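Local structure of acetamidase (Bacillus halodurans, 2II1) at residues D73-E78 / A176-G181; D28-E33 / G62-E67; F249-N252 / S257-E260; G262-G267 / F285-H290. The protein probably hydrolyses carbon-nitrogen bonds of linear amides and binds calcium ions. All coordinates share one frame; numbering follows the deposited sequence.

Interaction 1. Residues D73-E78 / A176-G181; sequences DMLEIE and ALLALG
Leu-75 and Ile-77 meet Ala-176 and Leu-178 across the interior of a beta sandwich, the first pair on a strand of the nine-stranded mixed sheet, the second on a strand of the sheet facing it. The short strand axes pass 9.2 Å apart at an angle of 35°, and no hydrogen bond links them; both are consistent with face-to-face packing of two sheets rather than strand pairing. Leu-75 can be followed outward. Its CB leaves the backbone toward the facing strand, and CG, placed beside the backbone N (chi1 -70°), lies 4.1 Å from Ala-176 CB. CD1 goes further, to 3.8 Å from that same Ala-176 CB, and also reaches Leu-178, with CD1 4.2 Å from Leu-178 CD2. One methyl thus bridges two residues of the opposite strand. The Leu-75 side chain also touches Val-66 on strand 60-67, the neighbour of strand 176-184. Beyond it, Ile-77 and Leu-178 approach tip to tip. Leu-178 has CG anti to its own N, and the fork that this torsion directs across the interface receives a single methyl: Ile-77 CD1 stands 3.9 Å from Leu-178 CD2 and 4.1 Å from Leu-178 CD1.

Interaction 2. Residues D28-E33 / G62-E67; sequences DTVIFE and GPLYVE
Val-30 and Phe-32 both bear on Leu-64, an apolar contact between the two sheets of a beta sandwich: strand 28-34 belongs to the nine-stranded sheet, strand 60-67 to the facing one. The nearest CA atoms fit this reading, since Val-30 CA is 9.1 Å from Leu-64 CA and no hydrogen bond joins the segments. The conformations of three side chains define the fit. Leu-64 extends with CG anti to the backbone N (chi1 168°), sending CD2 across the interface. Val-30 receives it with both branches, CG1 lying anti to N (chi1 -164°) and CG2 anti to the carbonyl carbon. The two side chains approach tip to tip, with Leu-64 CD2 3.9 Å from Val-30 CG2 and 4.1 Å from Val-30 CG1. Phe-32 reaches the same leucine differently. Its bond to CB does not aim at strand 60-67, but CG, beside the backbone N (chi1 -75°), carries the ring over to Leu-64, whose side chain it crosses at about a right angle. Leu-64 is also touched by Ala-22 and Cys-24 of strand 22-25. Next to the ring, Gly-62 has a backbone conformation in which a CB would collide with the preceding carbonyl O, and the peptide following it, to Pro-63, is cis. The aromatic contact to Leu-64 is made low on the leucine, where Phe-32 CZ comes within 4.2 Å of Leu-64 CB.

Interaction 3. Residues F249-N252 / S257-E260; sequences FLAN and SIEE
Ala-251 projects its CB onto the first turn of the next helix, overlapping both the backbone and the side chain of Ile-258, where two consecutive helices, 235-253 and 258-268, are joined by a short loop. Its methyl is 4.0 Å from Ile-258 CA and equally 4.0 Å from Ile-258 CD1. CG1 of Ile-258 is anti to the backbone N, and chi2 of 66° turns CD1 back toward the methyl. The Ala-251 and Ile-258 CA atoms are only 5.1 Å apart, a spacing consistent with the small alanine. Ser-257 starts the second helix as its N-cap, and with Glu-260 forms a capping box. Ser-257 N donates to Glu-260 OE1 at 3.2 Å, arriving on the anti side and 22° out of the carboxylate plane; the return bond, from Glu-260 N to Ser-257 OG, is nearly straight but weak. Ala-251, with Thr-254 and Leu-256, has been seen to bind a calcium ion, although this chain carries none there. Glu-259 reaches the second subunit, its OE2 accepting from the N atoms of Asn-104 and Ser-105 of that subunit. Its other oxygen stays with the cap: Ser-257 OG donates to the anti lone pair of Glu-259 OE1 over 3.1 Å.

Interaction 4. Residues G262-G267 / F285-H290; sequences GMLLSG and FSLALH
The Phe-285 ring has Leu-265 CD1 over one face, 4.2 Å above the plane and displaced toward the rim, while the carbonyl O of Leu-265 lies in plane at the edge, 3.5 Å from Phe-285 CZ. One leucine therefore meets the ring in two ways, by an apolar branch above it and by a backbone oxygen lying beside its C-H rim. Leu-265 CB approaches Phe-285 CZ to 3.6 Å, and Leu-265 CD2 is likewise 3.6 Å from Phe-285 CE1. The ring's first torsion sets CG anti to the backbone N (chi1 -160°), and the two side chains cross obliquely. This is a helix packed on a sheet: strand 285-288 lies within the nine-stranded sheet, between strands 225-232 and 270-275, and the axis of helix 262-267 runs across it at 93°, with 9.5 Å between the axes. Leu-265 also touches Met-246, Ala-247 and Leu-250 of helix 235-253, so its side chain contacts both that helix and the strand. An alanine here would keep CB and the carbonyl but is likely to open a gap over the Phe-285 face and deprive Leu-287 of one of its two leucine neighbours from this helix. Those neighbours converge on a single methyl, Leu-287 CD2, which is 4.3 Å from Leu-265 CD2 and 4.1 Å from Leu-264 CD2. The Leu-264 and Leu-287 side chains cross at about a right angle. The CB of Ser-266 is turned away from the strand, and OG hydrogen-bonds Cys-195 O and Leu-193 N of the second subunit.

Overall arrangement
From the N terminus the contacts close in series, without nesting or crossing: interaction 2 closes the loop from strand 28-34 to strand 60-67, interaction 1 a much longer one from 74-84 to 176-184, then interaction 3 the short link between helices 235-253 and 258-268, and interaction 4 the step from helix 258-268 to strand 281-288. The first two, centres 8 Å apart, join the same two sheets; strands 60-67 and 176-184 are neighbours, with a probable hydrogen bond between Leu-178 O and Leu-64 N. Interactions 3 and 4, 11 Å apart between centres, share helix 258-268, meet through Leu-250, and both reach the second subunit. The nine-stranded sheet connects interactions 1, 2 and 4.

Interaction 1. Residues D73-E78 / A176-G181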
loop_
_atom_site.group_PDB
_atom_site.type_symbol
_atom_site.label_atom_id
_atom_site.label_comp_id
_atom_site.label_asym_id
_atom_site.label_seq_id
_atom_site.Cartn_x
_atom_site.Cartn_y
_atom_site.Cartn_z
ATOM N N ASP A 73 -21.862 10.589 17.807
ATOM C CA ASP A 73 -20.553 11.100 18.237
ATOM C C ASP A 73 -19.468 10.204 17.623
ATOM O O ASP A 73 -19.758 9.212 16.964
ATOM C CB ASP A 73 -20.413 11.101 19.783
ATOM C CG ASP A 73 -21.411 12.044 20.493
ATOM O OD1 ASP A 73 -22.229 12.705 19.830
ATOM O OD2 ASP A 73 -21.399 12.111 21.742
HETATM N N MSE A 74 -18.224 10.584 17.842
HETATM C CA MSE A 74 -17.098 9.712 17.592
HETATM C C MSE A 74 -16.194 9.679 18.801
HETATM O O MSE A 74 -16.256 10.577 19.667
HETATM C CB MSE A 74 -16.340 10.106 16.308
HETATM C CG MSE A 74 -16.026 11.556 16.092
HETATM SE SE MSE A 74 -14.668 11.759 14.645
HETATM C CE MSE A 74 -13.791 13.405 15.319
ATOM N N LEU A 75 -15.399 8.615 18.915
ATOM C CA LEU A 75 -14.366 8.592 19.943
ATOM C C LEU A 75 -13.087 9.054 19.313
ATOM O O LEU A 75 -12.771 8.676 18.169
ATOM C CB LEU A 75 -14.160 7.201 20.519
ATOM C CG LEU A 75 -15.280 6.632 21.387
ATOM C CD1 LEU A 75 -14.837 5.288 21.870
ATOM C CD2 LEU A 75 -15.644 7.548 22.569
ATOM N N GLU A 76 -12.366 9.878 20.058
ATOM C CA GLU A 76 -11.008 10.275 19.729
ATOM C C GLU A 76 -10.064 9.577 20.710
ATOM O O GLU A 76 -10.080 9.859 21.897
ATOM C CB GLU A 76 -10.860 11.791 19.811
ATOM C CG GLU A 76 -9.443 12.269 19.579
ATOM C CD GLU A 76 -9.296 13.747 19.785
ATOM O OE1 GLU A 76 -9.219 14.171 20.948
ATOM O OE2 GLU A 76 -9.258 14.481 18.794
ATOM N N ILE A 77 -9.271 8.639 20.215
ATOM C CA ILE A 77 -8.510 7.756 21.089
ATOM C C ILE A 77 -7.015 7.891 20.829
ATOM O O ILE A 77 -6.514 7.530 19.765
ATOM C CB ILE A 77 -8.906 6.286 20.928
ATOM C CG1 ILE A 77 -10.426 6.131 21.108
ATOM C CG2 ILE A 77 -8.075 5.439 21.927
ATOM C CD1 ILE A 77 -11.069 5.001 20.289
ATOM N N GLU A 78 -6.323 8.409 21.836
ATOM C CA GLU A 78 -4.907 8.677 21.761
ATOM C C GLU A 78 -4.121 7.514 22.355
ATOM O O GLU A 78 -4.216 7.241 23.543
ATOM C CB GLU A 78 -4.652 9.969 22.517
ATOM C CG GLU A 78 -5.481 11.153 21.906
ATOM C CD GLU A 78 -6.080 12.106 22.942
ATOM O OE1 GLU A 78 -5.399 13.095 23.316
ATOM O OE2 GLU A 78 -7.247 11.880 23.352
ATOM N N ALA A 176 -20.725 4.021 23.463
ATOM C CA ALA A 176 -19.724 3.504 22.468
ATOM C C ALA A 176 -19.443 2.004 22.588
ATOM O O ALA A 176 -19.620 1.269 21.619
ATOM C CB ALA A 176 -18.412 4.292 22.536
ATOM N N LEU A 177 -18.986 1.596 23.775
ATOM C CA LEU A 177 -18.584 0.215 24.103
ATOM C C LEU A 177 -17.349 -0.203 23.324
ATOM O O LEU A 177 -17.428 -0.978 22.361
ATOM C CB LEU A 177 -19.714 -0.788 23.912
ATOM C CG LEU A 177 -21.003 -0.465 24.679
ATOM C CD1 LEU A 177 -22.038 -1.464 24.272
ATOM C CD2 LEU A 177 -20.812 -0.457 26.174
ATOM N N LEU A 178 -16.217 0.325 23.789
ATOM C CA LEU A 178 -14.892 0.157 23.182
ATOM C C LEU A 178 -14.224 -1.113 23.731
ATOM O O LEU A 178 -14.301 -1.388 24.902
ATOM C CB LEU A 178 -13.988 1.371 23.497
ATOM C CG LEU A 178 -12.575 1.434 22.920
ATOM C CD1 LEU A 178 -12.542 1.356 21.388
ATOM C CD2 LEU A 178 -11.837 2.700 23.382
ATOM N N ALA A 179 -13.590 -1.870 22.848
ATOM C CA ALA A 179 -12.921 -3.122 23.195
ATOM C C ALA A 179 -11.670 -3.181 22.312
ATOM O O ALA A 179 -11.678 -2.656 21.204
ATOM C CB ALA A 179 -13.857 -4.335 22.905
ATOM N N LEU A 180 -10.588 -3.761 22.807
ATOM C CA LEU A 180 -9.388 -3.852 21.991
ATOM C C LEU A 180 -8.559 -5.049 22.361
ATOM O O LEU A 180 -8.722 -5.629 23.428
ATOM C CB LEU A 180 -8.559 -2.564 22.022
ATOM C CG LEU A 180 -7.730 -2.223 23.257
ATOM C CD1 LEU A 180 -6.504 -3.146 23.406
ATOM C CD2 LEU A 180 -7.338 -0.774 23.174
ATOM N N GLY A 181 -7.683 -5.424 21.446
ATOM C CA GLY A 181 -6.974 -6.673 21.565
ATOM C C GLY A 181 -5.992 -6.861 20.438
ATOM O O GLY A 181 -5.687 -5.928 19.690
#

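Interaction 2. Residues D28-E33 / G62-E67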
loop_
_atom_site.group_PDB
_atom_site.type_symbol
_atom_site.label_atom_id
_atom_site.label_comp_id
_atom_site.label_asym_id
_atom_site.label_seq_id
_atom_site.Cartn_x
_atom_site.Cartn_y
_atom_site.Cartn_z
ATOM N N ASP A 28 -10.541 10.634 30.145
ATOM C CA ASP A 28 -9.868 9.721 31.061
ATOM C C ASP A 28 -8.785 8.913 30.366
ATOM O O ASP A 28 -8.877 8.629 29.157
ATOM C CB ASP A 28 -10.860 8.792 31.747
ATOM C CG ASP A 28 -11.645 9.484 32.856
ATOM O OD1 ASP A 28 -11.393 10.669 33.122
ATOM O OD2 ASP A 28 -12.523 8.832 33.471
ATOM N N THR A 29 -7.736 8.602 31.125
ATOM C CA THR A 29 -6.739 7.598 30.728
ATOM C C THR A 29 -7.287 6.219 31.051
ATOM O O THR A 29 -7.737 5.989 32.182
ATOM C CB THR A 29 -5.402 7.779 31.459
ATOM O OG1 THR A 29 -4.858 9.048 31.114
ATOM C CG2 THR A 29 -4.401 6.702 31.049
ATOM N N VAL A 30 -7.274 5.324 30.063
ATOM C CA VAL A 30 -7.762 3.941 30.226
ATOM C C VAL A 30 -6.675 2.949 29.864
ATOM O O VAL A 30 -6.050 3.072 28.820
ATOM C CB VAL A 30 -9.028 3.620 29.368
ATOM C CG1 VAL A 30 -9.668 2.354 29.897
ATOM C CG2 VAL A 30 -10.022 4.752 29.401
ATOM N N ILE A 31 -6.459 1.950 30.712
ATOM C CA ILE A 31 -5.426 0.920 30.468
ATOM C C ILE A 31 -6.104 -0.428 30.195
ATOM O O ILE A 31 -6.929 -0.872 30.998
ATOM C CB ILE A 31 -4.435 0.812 31.671
ATOM C CG1 ILE A 31 -3.690 2.127 31.874
ATOM C CG2 ILE A 31 -3.383 -0.338 31.469
ATOM C CD1 ILE A 31 -3.196 2.308 33.290
ATOM N N PHE A 32 -5.786 -1.052 29.052
ATOM C CA PHE A 32 -6.402 -2.311 28.633
ATOM C C PHE A 32 -5.308 -3.350 28.695
ATOM O O PHE A 32 -4.320 -3.224 27.977
ATOM C CB PHE A 32 -6.908 -2.253 27.171
ATOM C CG PHE A 32 -8.165 -1.465 26.962
ATOM C CD1 PHE A 32 -8.144 -0.087 26.981
ATOM C CD2 PHE A 32 -9.364 -2.101 26.676
ATOM C CE1 PHE A 32 -9.304 0.644 26.785
ATOM C CE2 PHE A 32 -10.527 -1.380 26.448
ATOM C CZ PHE A 32 -10.497 0.004 26.512
ATOM N N GLU A 33 -5.450 -4.358 29.548
ATOM C CA GLU A 33 -4.596 -5.560 29.493
ATOM C C GLU A 33 -5.216 -6.557 28.514
ATOM O O GLU A 33 -6.415 -6.813 28.578
ATOM C CB GLU A 33 -4.450 -6.200 30.880
ATOM N N GLY A 62 -12.679 -5.530 27.229
ATOM C CA GLY A 62 -13.801 -4.599 27.140
ATOM C C GLY A 62 -15.103 -5.339 27.397
ATOM O O GLY A 62 -15.075 -6.511 27.789
ATOM N N PRO A 63 -16.258 -4.675 27.157
ATOM C CA PRO A 63 -16.405 -3.322 26.627
ATOM C C PRO A 63 -16.344 -2.206 27.664
ATOM O O PRO A 63 -16.751 -2.386 28.790
ATOM C CB PRO A 63 -17.770 -3.342 25.941
ATOM C CG PRO A 63 -18.473 -4.561 26.418
ATOM C CD PRO A 63 -17.567 -5.318 27.348
ATOM N N LEU A 64 -15.809 -1.067 27.255
ATOM C CA LEU A 64 -15.725 0.118 28.105
ATOM C C LEU A 64 -16.873 1.047 27.732
ATOM O O LEU A 64 -17.011 1.402 26.551
ATOM C CB LEU A 64 -14.382 0.827 27.871
ATOM C CG LEU A 64 -14.267 2.227 28.459
ATOM C CD1 LEU A 64 -14.084 2.171 29.992
ATOM C CD2 LEU A 64 -13.168 3.018 27.769
ATOM N N TYR A 65 -17.667 1.453 28.734
ATOM C CA TYR A 65 -18.724 2.457 28.562
ATOM C C TYR A 65 -18.135 3.853 28.790
ATOM O O TYR A 65 -17.698 4.192 29.912
ATOM C CB TYR A 65 -19.908 2.211 29.537
ATOM C CG TYR A 65 -21.193 2.924 29.131
ATOM C CD1 TYR A 65 -21.359 4.290 29.368
ATOM C CD2 TYR A 65 -22.226 2.243 28.491
ATOM C CE1 TYR A 65 -22.520 4.964 29.000
ATOM C CE2 TYR A 65 -23.406 2.910 28.122
ATOM C CZ TYR A 65 -23.536 4.280 28.378
ATOM O OH TYR A 65 -24.666 4.991 28.015
ATOM N N VAL A 66 -18.131 4.658 27.726
ATOM C CA VAL A 66 -17.676 6.053 27.784
ATOM C C VAL A 66 -18.915 6.956 28.014
ATOM O O VAL A 66 -19.741 7.151 27.099
ATOM C CB VAL A 66 -16.906 6.444 26.492
ATOM C CG1 VAL A 66 -16.331 7.854 26.581
ATOM C CG2 VAL A 66 -15.814 5.425 26.198
ATOM N N GLU A 67 -19.069 7.461 29.237
ATOM C CA GLU A 67 -20.249 8.296 29.589
ATOM C C GLU A 67 -20.134 9.631 28.885
ATOM O O GLU A 67 -19.041 10.166 28.795
ATOM C CB GLU A 67 -20.338 8.551 31.083
ATOM C CG GLU A 67 -20.512 7.302 31.914
ATOM C CD GLU A 67 -20.938 7.574 33.349
ATOM O OE1 GLU A 67 -20.954 8.751 33.833
ATOM O OE2 GLU A 67 -21.281 6.579 34.020
#

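Interaction 3. Residues F249-N252 / S257-E260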
loop_
_atom_site.group_PDB
_atom_site.type_symbol
_atom_site.label_atom_id
_atom_site.label_comp_id
_atom_site.label_asym_id
_atom_site.label_seq_id
_atom_site.Cartn_x
_atom_site.Cartn_y
_atom_site.Cartn_z
ATOM N N PHE A 249 -14.608 13.743 2.143
ATOM C CA PHE A 249 -14.221 14.564 3.324
ATOM C C PHE A 249 -13.608 15.942 2.952
ATOM O O PHE A 249 -14.080 16.999 3.384
ATOM C CB PHE A 249 -13.248 13.781 4.228
ATOM C CG PHE A 249 -12.611 14.621 5.304
ATOM C CD1 PHE A 249 -13.381 15.448 6.108
ATOM C CD2 PHE A 249 -11.254 14.569 5.515
ATOM C CE1 PHE A 249 -12.770 16.240 7.113
ATOM C CE2 PHE A 249 -10.644 15.347 6.509
ATOM C CZ PHE A 249 -11.418 16.183 7.308
ATOM N N LEU A 250 -12.537 15.899 2.167
ATOM C CA LEU A 250 -11.861 17.092 1.654
ATOM C C LEU A 250 -12.814 18.021 0.870
ATOM O O LEU A 250 -12.792 19.238 1.037
ATOM C CB LEU A 250 -10.681 16.663 0.751
ATOM C CG LEU A 250 -9.289 16.462 1.350
ATOM C CD1 LEU A 250 -8.264 16.108 0.256
ATOM C CD2 LEU A 250 -8.840 17.694 2.100
ATOM N N ALA A 251 -13.653 17.438 0.025
ATOM C CA ALA A 251 -14.590 18.202 -0.769
ATOM C C ALA A 251 -15.610 18.859 0.147
ATOM O O ALA A 251 -15.773 20.074 0.104
ATOM C CB ALA A 251 -15.260 17.318 -1.776
ATOM N N ASN A 252 -16.242 18.063 1.012
ATOM C CA ASN A 252 -17.280 18.548 1.920
ATOM C C ASN A 252 -16.813 19.586 2.928
ATOM O O ASN A 252 -17.556 20.504 3.262
ATOM C CB ASN A 252 -17.907 17.383 2.701
ATOM C CG ASN A 252 -18.819 16.527 1.846
ATOM O OD1 ASN A 252 -19.165 16.895 0.724
ATOM N ND2 ASN A 252 -19.212 15.377 2.374
ATOM N N SER A 257 -13.290 21.469 -4.655
ATOM C CA SER A 257 -14.392 20.694 -5.252
ATOM C C SER A 257 -13.930 19.250 -5.297
ATOM O O SER A 257 -12.770 18.953 -4.970
ATOM C CB SER A 257 -14.717 21.181 -6.660
ATOM O OG SER A 257 -13.658 20.824 -7.522
ATOM N N ILE A 258 -14.822 18.345 -5.702
ATOM C CA ILE A 258 -14.495 16.909 -5.725
ATOM C C ILE A 258 -13.427 16.546 -6.782
ATOM O O ILE A 258 -12.635 15.599 -6.610
ATOM C CB ILE A 258 -15.777 16.040 -5.937
ATOM C CG1 ILE A 258 -15.475 14.541 -5.743
ATOM C CG2 ILE A 258 -16.467 16.378 -7.274
ATOM C CD1 ILE A 258 -15.095 14.164 -4.307
ATOM N N GLU A 259 -13.446 17.272 -7.887
ATOM C CA GLU A 259 -12.431 17.153 -8.951
ATOM C C GLU A 259 -11.087 17.577 -8.413
ATOM O O GLU A 259 -10.108 16.862 -8.574
ATOM C CB GLU A 259 -12.782 18.051 -10.138
ATOM C CG GLU A 259 -14.072 17.636 -10.890
ATOM C CD GLU A 259 -15.376 18.074 -10.179
ATOM O OE1 GLU A 259 -15.340 18.960 -9.306
ATOM O OE2 GLU A 259 -16.442 17.513 -10.481
ATOM N N GLU A 260 -11.035 18.762 -7.802
ATOM C CA GLU A 260 -9.799 19.271 -7.181
ATOM C C GLU A 260 -9.247 18.372 -6.067
ATOM O O GLU A 260 -8.020 18.187 -5.945
ATOM C CB GLU A 260 -10.027 20.673 -6.629
ATOM C CG GLU A 260 -10.148 21.770 -7.696
ATOM C CD GLU A 260 -10.392 23.145 -7.083
ATOM O OE1 GLU A 260 -10.977 23.223 -5.979
ATOM O OE2 GLU A 260 -9.951 24.149 -7.680
#

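Interaction 4. Residues G262-G267 / F285-H290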
loop_
_atom_site.group_PDB
_atom_site.type_symbol
_atom_site.label_atom_id
_atom_site.label_comp_id
_atom_site.label_asym_id
_atom_site.label_seq_id
_atom_site.Cartn_x
_atom_site.Cartn_y
_atom_site.Cartn_z
ATOM N N GLY A 262 -9.784 15.094 -5.826
ATOM C CA GLY A 262 -9.272 13.915 -6.501
ATOM C C GLY A 262 -7.894 14.102 -7.126
ATOM O O GLY A 262 -7.085 13.172 -7.129
HETATM N N MSE A 263 -7.634 15.301 -7.654
HETATM C CA MSE A 263 -6.316 15.650 -8.193
HETATM C C MSE A 263 -5.280 15.730 -7.082
HETATM O O MSE A 263 -4.147 15.258 -7.230
HETATM C CB MSE A 263 -6.376 16.974 -8.940
HETATM C CG MSE A 263 -7.023 16.866 -10.266
HETATM SE SE MSE A 263 -7.080 18.577 -11.134
HETATM C CE MSE A 263 -8.048 17.995 -12.807
ATOM N N LEU A 264 -5.672 16.306 -5.961
ATOM C CA LEU A 264 -4.744 16.403 -4.850
ATOM C C LEU A 264 -4.358 15.008 -4.358
ATOM O O LEU A 264 -3.180 14.770 -4.110
ATOM C CB LEU A 264 -5.291 17.271 -3.711
ATOM C CG LEU A 264 -4.319 17.424 -2.543
ATOM C CD1 LEU A 264 -3.094 18.246 -2.927
ATOM C CD2 LEU A 264 -5.024 18.015 -1.300
ATOM N N LEU A 265 -5.341 14.110 -4.234
ATOM C CA LEU A 265 -5.122 12.745 -3.753
ATOM C C LEU A 265 -4.242 11.930 -4.710
ATOM O O LEU A 265 -3.280 11.284 -4.285
ATOM C CB LEU A 265 -6.464 12.003 -3.578
ATOM C CG LEU A 265 -7.460 12.517 -2.514
ATOM C CD1 LEU A 265 -8.542 11.470 -2.204
ATOM C CD2 LEU A 265 -6.749 12.954 -1.269
ATOM N N SER A 266 -4.611 11.947 -5.987
ATOM C CA SER A 266 -3.856 11.269 -7.040
ATOM C C SER A 266 -2.423 11.770 -7.113
ATOM O O SER A 266 -1.479 10.992 -7.351
ATOM C CB SER A 266 -4.561 11.459 -8.370
ATOM O OG SER A 266 -4.325 10.371 -9.220
ATOM N N GLY A 267 -2.241 13.067 -6.890
ATOM C CA GLY A 267 -0.906 13.662 -6.946
ATOM C C GLY A 267 -0.047 13.624 -5.683
ATOM O O GLY A 267 1.185 13.653 -5.775
ATOM N N PHE A 285 -6.356 5.284 2.901
ATOM C CA PHE A 285 -5.796 6.394 2.134
ATOM C C PHE A 285 -5.218 7.410 3.091
ATOM O O PHE A 285 -5.930 7.892 3.985
ATOM C CB PHE A 285 -6.830 7.095 1.237
ATOM C CG PHE A 285 -6.183 7.885 0.142
ATOM C CD1 PHE A 285 -5.696 9.156 0.370
ATOM C CD2 PHE A 285 -5.957 7.296 -1.082
ATOM C CE1 PHE A 285 -5.021 9.838 -0.632
ATOM C CE2 PHE A 285 -5.324 7.970 -2.073
ATOM C CZ PHE A 285 -4.861 9.262 -1.851
ATOM N N SER A 286 -3.960 7.782 2.828
ATOM C CA SER A 286 -3.167 8.633 3.689
ATOM C C SER A 286 -2.723 9.920 2.965
ATOM O O SER A 286 -2.195 9.871 1.829
ATOM C CB SER A 286 -1.951 7.861 4.181
ATOM O OG SER A 286 -1.057 8.669 4.894
ATOM N N LEU A 287 -2.955 11.063 3.622
ATOM C CA LEU A 287 -2.468 12.349 3.137
ATOM C C LEU A 287 -1.772 13.152 4.270
ATOM O O LEU A 287 -2.266 13.180 5.396
ATOM C CB LEU A 287 -3.632 13.127 2.548
ATOM C CG LEU A 287 -3.333 14.453 1.859
ATOM C CD1 LEU A 287 -2.583 14.272 0.488
ATOM C CD2 LEU A 287 -4.626 15.228 1.708
ATOM N N ALA A 288 -0.660 13.822 3.937
ATOM C CA ALA A 288 0.143 14.612 4.877
ATOM C C ALA A 288 -0.652 15.733 5.563
ATOM O O ALA A 288 -1.407 16.450 4.915
ATOM C CB ALA A 288 1.356 15.195 4.173
ATOM N N LEU A 289 -0.479 15.875 6.879
ATOM C CA LEU A 289 -1.289 16.837 7.660
ATOM C C LEU A 289 -1.009 18.280 7.235
ATOM O O LEU A 289 -1.853 19.163 7.393
ATOM C CB LEU A 289 -1.016 16.698 9.162
ATOM C CG LEU A 289 -1.367 15.373 9.840
ATOM C CD1 LEU A 289 -0.601 15.295 11.164
ATOM C CD2 LEU A 289 -2.845 15.251 10.054
ATOM N N HIS A 290 0.167 18.541 6.688
ATOM C CA HIS A 290 0.462 19.911 6.285
ATOM C C HIS A 290 -0.444 20.410 5.145
ATOM O O HIS A 290 -0.561 21.617 4.972
ATOM C CB HIS A 290 1.953 20.082 5.955
ATOM C CG HIS A 290 2.376 19.424 4.676
ATOM N ND1 HIS A 290 2.148 19.989 3.437
ATOM C CD2 HIS A 290 3.024 18.258 4.444
ATOM C CE1 HIS A 290 2.627 19.194 2.498
ATOM N NE2 HIS A 290 3.168 18.137 3.080
#